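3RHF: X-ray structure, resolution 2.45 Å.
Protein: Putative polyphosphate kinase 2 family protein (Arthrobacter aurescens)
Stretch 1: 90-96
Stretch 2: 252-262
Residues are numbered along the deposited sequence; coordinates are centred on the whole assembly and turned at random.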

# COMPACT_ATOMS: atom_id res chain seq x y z
N GLY A 90 -0.10 5.86 11.05
CA GLY A 90 -0.33 4.50 11.45
C GLY A 90 -1.69 3.99 11.03
O GLY A 90 -1.83 2.84 10.67
N ILE A 91 -2.70 4.80 11.13
CA ILE A 91 -4.00 4.35 10.70
C ILE A 91 -4.02 4.12 9.18
O ILE A 91 -4.54 3.08 8.73
N VAL A 92 -3.42 5.06 8.41
CA VAL A 92 -3.38 4.95 7.00
C VAL A 92 -2.72 3.68 6.64
O VAL A 92 -3.27 2.86 5.87
N SER A 93 -1.56 3.44 7.24
CA SER A 93 -0.82 2.22 7.00
C SER A 93 -1.61 1.00 7.34
O SER A 93 -1.47 -0.04 6.69
N HIS A 94 -2.39 1.06 8.40
CA HIS A 94 -3.08 -0.16 8.74
C HIS A 94 -4.22 -0.46 7.71
O HIS A 94 -4.37 -1.59 7.21
N VAL A 95 -5.01 0.57 7.41
CA VAL A 95 -6.16 0.47 6.52
C VAL A 95 -5.69 0.06 5.13
O VAL A 95 -6.20 -0.85 4.53
N VAL A 96 -4.70 0.74 4.61
CA VAL A 96 -4.16 0.38 3.33
C VAL A 96 -3.62 -1.03 3.28
O VAL A 96 -3.87 -1.78 2.32
N TYR A 252 -8.23 2.09 19.90
CA TYR A 252 -9.65 2.43 19.64
C TYR A 252 -9.84 3.17 18.32
O TYR A 252 -10.77 2.88 17.55
N ALA A 253 -8.98 4.15 18.08
CA ALA A 253 -9.02 4.90 16.82
C ALA A 253 -8.88 3.94 15.64
O ALA A 253 -9.58 4.09 14.66
N ARG A 254 -8.00 2.95 15.72
CA ARG A 254 -7.88 2.03 14.63
C ARG A 254 -9.20 1.33 14.32
O ARG A 254 -9.54 1.21 13.14
N ILE A 255 -9.90 0.80 15.33
CA ILE A 255 -11.13 0.09 15.07
C ILE A 255 -12.29 1.02 14.75
O ILE A 255 -13.27 0.60 14.16
N ALA A 256 -12.18 2.28 15.12
CA ALA A 256 -13.29 3.22 14.86
C ALA A 256 -13.18 3.65 13.39
O ALA A 256 -14.18 3.69 12.66
N VAL A 257 -11.96 3.92 12.96
CA VAL A 257 -11.74 4.25 11.58
C VAL A 257 -12.13 3.07 10.74
O VAL A 257 -12.94 3.20 9.81
N GLN A 258 -11.64 1.89 11.09
CA GLN A 258 -12.01 0.74 10.26
C GLN A 258 -13.50 0.46 10.20
O GLN A 258 -14.01 0.15 9.12
N GLN A 259 -14.21 0.62 11.30
CA GLN A 259 -15.65 0.29 11.29
C GLN A 259 -16.39 1.31 10.48
O GLN A 259 -17.37 0.99 9.82
N LEU A 260 -15.89 2.53 10.46
CA LEU A 260 -16.48 3.59 9.62
C LEU A 260 -16.42 3.26 8.14
O LEU A 260 -17.41 3.43 7.41
N LEU A 261 -15.23 2.82 7.74
CA LEU A 261 -14.99 2.28 6.41
C LEU A 261 -15.89 1.14 6.05
O LEU A 261 -16.47 1.15 4.99
N LEU A 262 -15.97 0.14 6.93
CA LEU A 262 -16.81 -1.07 6.64
C LEU A 262 -18.29 -0.73 6.52
O LEU A 262 -18.97 -1.30 5.69

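What fills the space between the two helices? Their axes approach to 10.2 Å and run at 49° to each other, and the gap is bridged chiefly by Ile91, whose CA-to-CB bond points toward the second stretch and which gives up more surface to the contact than any other residue here. Its chi1 is m, while chi2, at -132°, lies between wells. In this conformation CD1 reaches the early part of the second stretch, 3.8 Å from Ala253 CB and 3.5 Å from Ala253 O, with the backbone N of Arg254 3.6 Å from the same Ile91 CD1. The methyl group thus touches both the main chain and the side chain of Ala253. Both branches also meet Val257: Ile91 CG2 lies 3.8 Å from Val257 CG1 and Ile91 CD1 3.9 Å from Val257 CG2.

How does the apolar packing continue along the helices? One turn after Ile91, Val95 takes over, with its CA-to-CB bond sideways and chi1 in t. Val95 CG1 is 3.3 Å from Leu261 CD2, tight for two methyl carbons; Val95 CG2 is more loosely packed, 4.2 Å from Leu261 CD2 and 4.3 Å from Val257 CG1. Val257 points toward the first stretch with chi1 in t, and its CG1 therefore lies within reach of both Ile91 and Val95. Leu261 also points toward it; its chi1 of -111° is between wells and its chi2 is p. The spacing follows the helical repeat: Ile91 and Val95 are four residues apart, as are Ala253, Val257 and Leu261, so each set returns to the same side of its helix.

Where does the apolar surface give way to longer, polar side chains? Arg254 lies beside Ile91, their CA atoms 6.0 Å apart, and its CA-to-CB bond points sideways. With chi1 m and both chi2 and chi3 t, the chain is extended, and its aliphatic part lies against Ile91, Arg254 CG standing 4.2 Å from Ile91 CD1. The guanidinium group is engaged elsewhere in the structure through NH1 and NH2. Gln258 plays a similar double part one turn later: its CG is 4.2 Å from Val95 CG2, while its amide end carries on to the polar margin.

What closes the contact at its polar edge? A single hydrogen bond joins the stretches, from His94 ND1 to Gln258 OE1, at 2.6 Å. The distance is short, but the angle at the hydrogen is 134°, so the bond is noticeably bent. His94 points toward the second helix with chi1 in t, and the acceptor meets its ring at the edge, near the ring plane, where the ND1 donor can reach it. Gln258 starts out sideways, with chi1 at -95° between wells, but t at chi2 extends the chain and brings its end nearer to the first helix. Its NE2 is hydrogen-bonded elsewhere in the structure, so both ends of the amide are satisfied.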

# COMPACT_ATOMS: atom_id res chain seq x y z
CB ILE A 91 -5.14 5.32 11.15
CG1 ILE A 91 -5.16 5.38 12.69
CG2 ILE A 91 -6.49 4.88 10.64
CD1 ILE A 91 -6.51 5.21 13.31
CB VAL A 92 -2.57 6.12 6.34
CG1 VAL A 92 -2.16 5.72 4.91
CG2 VAL A 92 -3.37 7.42 6.36
CB SER A 93 0.43 2.19 7.87
OG SER A 93 1.23 1.05 7.64
CB HIS A 94 -3.62 -0.16 10.17
CG HIS A 94 -4.10 -1.50 10.57
ND1 HIS A 94 -5.37 -1.94 10.26
CD2 HIS A 94 -3.45 -2.56 11.12
CE1 HIS A 94 -5.49 -3.21 10.63
NE2 HIS A 94 -4.35 -3.61 11.15
CB VAL A 95 -6.89 1.82 6.43
CG1 VAL A 95 -7.97 1.72 5.37
CG2 VAL A 95 -7.49 2.24 7.80
CB VAL A 96 -3.10 1.41 2.90
CG1 VAL A 96 -2.25 0.87 1.83
CG2 VAL A 96 -3.81 2.71 2.48
CB TYR A 252 -10.28 3.26 20.75
CG TYR A 252 -11.65 3.77 20.33
CD1 TYR A 252 -12.70 2.92 20.21
CD2 TYR A 252 -11.85 5.09 19.99
CE1 TYR A 252 -13.94 3.36 19.82
CE2 TYR A 252 -13.06 5.55 19.59
CZ TYR A 252 -14.12 4.68 19.50
OH TYR A 252 -15.36 5.13 19.10
CB ALA A 253 -7.94 5.96 16.78
CB ARG A 254 -6.84 0.98 14.90
CG ARG A 254 -5.44 1.49 14.90
CD ARG A 254 -4.48 0.43 15.36
NE ARG A 254 -3.19 1.04 15.69
CZ ARG A 254 -2.48 0.85 16.81
NH1 ARG A 254 -2.86 0.01 17.77
NH2 ARG A 254 -1.33 1.47 16.95
CB ILE A 255 -11.54 -0.85 16.19
CG1 ILE A 255 -11.66 -0.09 17.54
CG2 ILE A 255 -10.59 -2.00 16.26
CD1 ILE A 255 -12.25 -0.96 18.68
CB ALA A 256 -13.27 4.42 15.84
CB VAL A 257 -10.32 4.75 11.27
CG1 VAL A 257 -10.17 4.91 9.78
CG2 VAL A 257 -10.08 6.13 11.90
CB GLN A 258 -11.18 -0.55 10.55
CG GLN A 258 -10.04 -0.58 9.55
CD GLN A 258 -9.09 -1.73 9.66
OE1 GLN A 258 -7.87 -1.52 9.71
NE2 GLN A 258 -9.61 -2.97 9.63
CB GLN A 259 -16.25 0.17 12.69
CG GLN A 259 -17.57 -0.61 12.76
CD GLN A 259 -17.42 -2.06 12.37
OE1 GLN A 259 -16.58 -2.80 12.90
NE2 GLN A 259 -18.24 -2.49 11.45
CB LEU A 260 -15.78 4.93 9.88
CG LEU A 260 -16.28 5.75 11.06
CD1 LEU A 260 -15.39 6.95 11.20
CD2 LEU A 260 -17.76 6.21 10.94
CB LEU A 261 -13.57 1.76 6.32
CG LEU A 261 -12.60 2.50 5.45
CD1 LEU A 261 -12.80 4.03 5.47
CD2 LEU A 261 -11.22 2.14 5.94
CB LEU A 262 -16.63 -2.19 7.69
CG LEU A 262 -15.20 -2.74 7.75
CD1 LEU A 262 -14.88 -3.35 9.15
CD2 LEU A 262 -14.90 -3.76 6.67